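Local structure of peptidase M42 (Thaumarchaeota archaeon SCGC AB-539-E09, 5DS0) at the interface of chains A and B and the interface of chains A and C. The protein is a TET aminopeptidase of the M42 family, a metal-dependent enzyme that removes residues from the amino ends of peptides and assembles as a dodecamer. Residues are numbered along the deposited sequence; one frame, centred on the assembly and turned at random. Chains: chain A/B/C, Peptidase M42.

Contact 1: the interface of chains A and B. Residues chain A 264, 270, 273, 276; chain B 21-22, 73, 156.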
loop_
_atom_site.group_PDB
_atom_site.type_symbol
_atom_site.label_atom_id
_atom_site.label_comp_id
_atom_site.label_asym_id
_atom_site.label_seq_id
_atom_site.Cartn_x
_atom_site.Cartn_y
_atom_site.Cartn_z
ATOM N N THR A 264 -16.179 7.989 38.041
ATOM C CA THR A 264 -15.623 9.314 38.307
ATOM C C THR A 264 -15.620 10.210 37.079
ATOM O O THR A 264 -15.409 11.410 37.193
ATOM C CB THR A 264 -14.166 9.197 38.781
ATOM O OG1 THR A 264 -13.396 8.523 37.781
ATOM C CG2 THR A 264 -14.083 8.418 40.073
ATOM N N ILE A 270 -19.756 14.305 33.831
ATOM C CA ILE A 270 -18.818 14.423 34.960
ATOM C C ILE A 270 -19.616 14.550 36.265
ATOM O O ILE A 270 -20.368 15.498 36.429
ATOM C CB ILE A 270 -17.938 15.666 34.817
ATOM C CG1 ILE A 270 -17.186 15.616 33.484
ATOM C CG2 ILE A 270 -16.956 15.758 35.985
ATOM C CD1 ILE A 270 -17.053 16.967 32.821
ATOM N N GLN A 273 -19.261 16.603 42.308
ATOM C CA GLN A 273 -18.109 16.214 43.116
ATOM C C GLN A 273 -18.427 15.979 44.596
ATOM O O GLN A 273 -18.011 14.967 45.160
ATOM C CB GLN A 273 -16.969 17.207 42.929
ATOM C CG GLN A 273 -16.356 17.141 41.536
ATOM C CD GLN A 273 -15.720 15.790 41.233
ATOM O OE1 GLN A 273 -14.745 15.399 41.876
ATOM N NE2 GLN A 273 -16.278 15.061 40.261
ATOM N N LYS A 276 -20.032 12.616 44.754
ATOM C CA LYS A 276 -19.027 11.577 44.586
ATOM C C LYS A 276 -18.331 11.303 45.913
ATOM O O LYS A 276 -18.190 10.154 46.319
ATOM C CB LYS A 276 -17.995 11.972 43.535
ATOM C CG LYS A 276 -16.936 10.912 43.282
ATOM C CD LYS A 276 -15.769 11.438 42.466
ATOM C CE LYS A 276 -14.745 12.184 43.308
ATOM N NZ LYS A 276 -13.652 12.703 42.435
ATOM N N GLY B 21 -16.390 20.568 34.530
ATOM C CA GLY B 21 -16.827 19.811 35.709
ATOM C C GLY B 21 -16.278 20.288 37.045
ATOM O O GLY B 21 -16.766 19.882 38.105
ATOM N N PHE B 22 -15.255 21.136 36.999
ATOM C CA PHE B 22 -14.582 21.583 38.213
ATOM C C PHE B 22 -14.348 23.086 38.184
ATOM O O PHE B 22 -13.233 23.553 38.398
ATOM C CB PHE B 22 -13.244 20.876 38.351
ATOM C CG PHE B 22 -13.318 19.390 38.252
ATOM C CD1 PHE B 22 -13.389 18.762 37.023
ATOM C CD2 PHE B 22 -13.243 18.602 39.389
ATOM C CE1 PHE B 22 -13.432 17.373 36.927
ATOM C CE2 PHE B 22 -13.277 17.211 39.300
ATOM C CZ PHE B 22 -13.376 16.596 38.065
ATOM N N ILE B 73 -8.141 14.701 33.360
ATOM C CA ILE B 73 -8.575 14.080 34.591
ATOM C C ILE B 73 -7.770 12.804 34.774
ATOM O O ILE B 73 -7.480 12.103 33.810
ATOM C CB ILE B 73 -10.091 13.784 34.556
ATOM C CG1 ILE B 73 -10.577 13.309 35.922
ATOM C CG2 ILE B 73 -10.445 12.759 33.484
ATOM C CD1 ILE B 73 -12.078 13.382 36.073
ATOM N N GLY B 156 -9.841 10.268 39.206
ATOM C CA GLY B 156 -10.894 11.254 39.188
ATOM C C GLY B 156 -10.467 12.675 39.534
ATOM O O GLY B 156 -11.278 13.588 39.454
#
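B:Phe22 meets A:Gln273 through two side-chain torsions: the ring has CG anti to its own carbonyl carbon (chi1 -52°), and the glutamine chain bends at chi2 (-63°), which turns its amide toward the ring. The touch is made at one corner of the phenylalanine. Its CE2 lies 3.4 Å from the amide carbon CD of A:Gln273. The amide and ring planes stand 50° apart, so this is an oblique packing and not a parallel stack. Glutamine CG follows along the same side of the ring, 3.8 Å from CE2 of B:Phe22.

The amide is also tethered within its own chain. NZ of A:Lys276 donates a hydrogen bond of 3.0 Å to OE1 of A:Gln273, with the donor slightly tilted from the carbonyl plane. This bond restrains the rotation of the amide against the ring. The lysine amine, if charged, may polarise the amide.

Over the same face, at the CE1 edge, CG2 of A:Ile270 packs at 4.0 Å from CE1 of B:Phe22. The CD1 end of the same isoleucine reaches the backbone of B:Gly21, 4.1 Å from its CA. Further along, CB of A:Thr264 packs on CA of B:Gly156 at 3.9 Å.

No hydrogen bond crosses this patch. It joins two subunits by packing amide and aliphatic groups on a phenyl ring and glycine backbone, and forms part of a subunit contact in the dodecameric assembly.

Contact 2: the interface of chains A and C. Residues chain A 97, 116-117, 119, 131; chain C 92, 94-95.
A:Val131, in a loop with extended backbone (phi/psi -83/120°), gives its N-H to C:Gln94. The acceptor is the side-chain oxygen OE1 of C:Gln94, 3.1 Å from N of A:Val131. The bond is nearly straight, 169° at the hydrogen. It uses an in-plane lone pair of the amide oxygen. The glutamine chain runs extended beyond CG to reach it.

C:Trp92 supplies the broad apolar surface. Its CG is anti to the backbone N, and the indole extends toward chain A. A:Pro119 lies over one face, with CD 3.8 Å from the centroid of the six-membered ring and CG over the five-membered ring, both as CH-pi contacts. This proline is poorly ordered. CB of C:Gln94 covers the opposite face. A:Ser116 OG sits at the indole edge, in its plane, 3.8 Å from CH2 of C:Trp92. CG2 of A:Val131 also meets CH2, at 3.8 Å, crossing at about a right angle.

CD1 of A:Leu97 touches CB of C:Gln94 and the indole, 3.9 Å from CZ3 of C:Trp92. Its CB lies 3.3 Å from the backbone O of C:Gln94.

In the fold, C:Trp92 precedes 3-10 helix 93-95, and C:Gln94 and C:Val95 lie on it. A:Leu97 follows the same element in chain A, so segment 92-97 serves both sides of the two-fold interface. The other chain A groups come from after strand 108-115, the start of 3-10 helix 119-121 and the loop before 3-10 helix 133-135.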
loop_
_atom_site.group_PDB
_atom_site.type_symbol
_atom_site.label_atom_id
_atom_site.label_comp_id
_atom_site.label_asym_id
_atom_site.label_seq_id
_atom_site.Cartn_x
_atom_site.Cartn_y
_atom_site.Cartn_z
ATOM N N LEU A 97 -21.470 -13.929 14.574
ATOM C CA LEU A 97 -21.549 -15.137 13.764
ATOM C C LEU A 97 -21.682 -16.409 14.593
ATOM O O LEU A 97 -20.947 -16.614 15.568
ATOM C CB LEU A 97 -20.328 -15.280 12.865
ATOM C CG LEU A 97 -20.394 -14.517 11.560
ATOM C CD1 LEU A 97 -19.193 -14.870 10.694
ATOM C CD2 LEU A 97 -21.675 -14.821 10.798
ATOM N N SER A 116 -23.522 -16.182 7.787
ATOM C CA SER A 116 -23.014 -15.458 6.632
ATOM C C SER A 116 -22.709 -16.433 5.514
ATOM O O SER A 116 -22.901 -17.634 5.665
ATOM C CB SER A 116 -21.742 -14.695 6.985
ATOM O OG SER A 116 -20.659 -15.589 7.159
ATOM N N LYS A 117 -22.254 -15.907 4.381
ATOM C CA LYS A 117 -21.705 -16.749 3.332
ATOM C C LYS A 117 -20.482 -17.454 3.897
ATOM O O LYS A 117 -19.664 -16.812 4.563
ATOM C CB LYS A 117 -21.303 -15.921 2.118
ATOM C CG LYS A 117 -22.441 -15.674 1.144
ATOM C CD LYS A 117 -21.986 -14.811 -0.022
ATOM C CE LYS A 117 -21.969 -13.327 0.348
ATOM N NZ LYS A 117 -21.479 -12.500 -0.787
ATOM N N PRO A 119 -16.789 -19.134 4.075
ATOM C CA PRO A 119 -15.561 -18.585 3.464
ATOM C C PRO A 119 -15.004 -19.361 2.247
ATOM O O PRO A 119 -14.366 -18.749 1.386
ATOM C CB PRO A 119 -14.553 -18.578 4.622
ATOM C CG PRO A 119 -15.069 -19.583 5.594
ATOM C CD PRO A 119 -16.563 -19.602 5.454
ATOM N N VAL A 131 -16.214 -10.244 8.572
ATOM C CA VAL A 131 -17.576 -10.182 8.062
ATOM C C VAL A 131 -18.333 -9.074 8.798
ATOM O O VAL A 131 -18.463 -9.109 10.031
ATOM C CB VAL A 131 -18.306 -11.522 8.233
ATOM C CG1 VAL A 131 -19.714 -11.440 7.664
ATOM C CG2 VAL A 131 -17.526 -12.645 7.576
ATOM N N TRP C 92 -13.429 -22.006 11.723
ATOM C CA TRP C 92 -13.297 -20.631 11.278
ATOM C C TRP C 92 -13.272 -19.711 12.510
ATOM O O TRP C 92 -14.195 -19.743 13.317
ATOM C CB TRP C 92 -14.473 -20.277 10.381
ATOM C CG TRP C 92 -14.368 -18.979 9.693
ATOM C CD1 TRP C 92 -13.229 -18.270 9.439
ATOM C CD2 TRP C 92 -15.447 -18.241 9.117
ATOM N NE1 TRP C 92 -13.537 -17.117 8.758
ATOM C CE2 TRP C 92 -14.893 -17.080 8.540
ATOM C CE3 TRP C 92 -16.827 -18.445 9.027
ATOM C CZ2 TRP C 92 -15.676 -16.131 7.868
ATOM C CZ3 TRP C 92 -17.600 -17.507 8.376
ATOM C CH2 TRP C 92 -17.022 -16.364 7.801
ATOM N N GLN C 94 -13.974 -16.682 12.952
ATOM C CA GLN C 94 -15.073 -15.718 13.048
ATOM C C GLN C 94 -16.377 -16.217 13.692
ATOM O O GLN C 94 -17.228 -15.412 14.066
ATOM C CB GLN C 94 -15.347 -15.131 11.681
ATOM C CG GLN C 94 -14.113 -14.470 11.097
ATOM C CD GLN C 94 -14.438 -13.316 10.162
ATOM O OE1 GLN C 94 -15.291 -12.489 10.463
ATOM N NE2 GLN C 94 -13.743 -13.250 9.034
ATOM N N VAL C 95 -16.505 -17.537 13.859
ATOM C CA VAL C 95 -17.640 -18.122 14.595
ATOM C C VAL C 95 -17.369 -18.433 16.067
ATOM O O VAL C 95 -18.221 -19.013 16.729
ATOM C CB VAL C 95 -18.159 -19.420 13.935
ATOM C CG1 VAL C 95 -18.613 -19.168 12.504
ATOM C CG2 VAL C 95 -17.130 -20.534 13.972
#

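The C-alpha centres of contact 1 and contact 2 lie about 43 Å apart, and the two share no residue. In these patches chain A uses separate parts of its surface for chains B and C. Contact 1 uses helix 273-285 and nearby loops of chain A, whereas contact 2 uses segments between residues 97 and 131. The full A-C interface is two-fold symmetric, so contact 2 has a twin with the chains exchanged. The A-B interface is not an exact two-fold. Joined together, the two kinds of contact let each subunit bind different neighbours, as suits a twelve-subunit assembly.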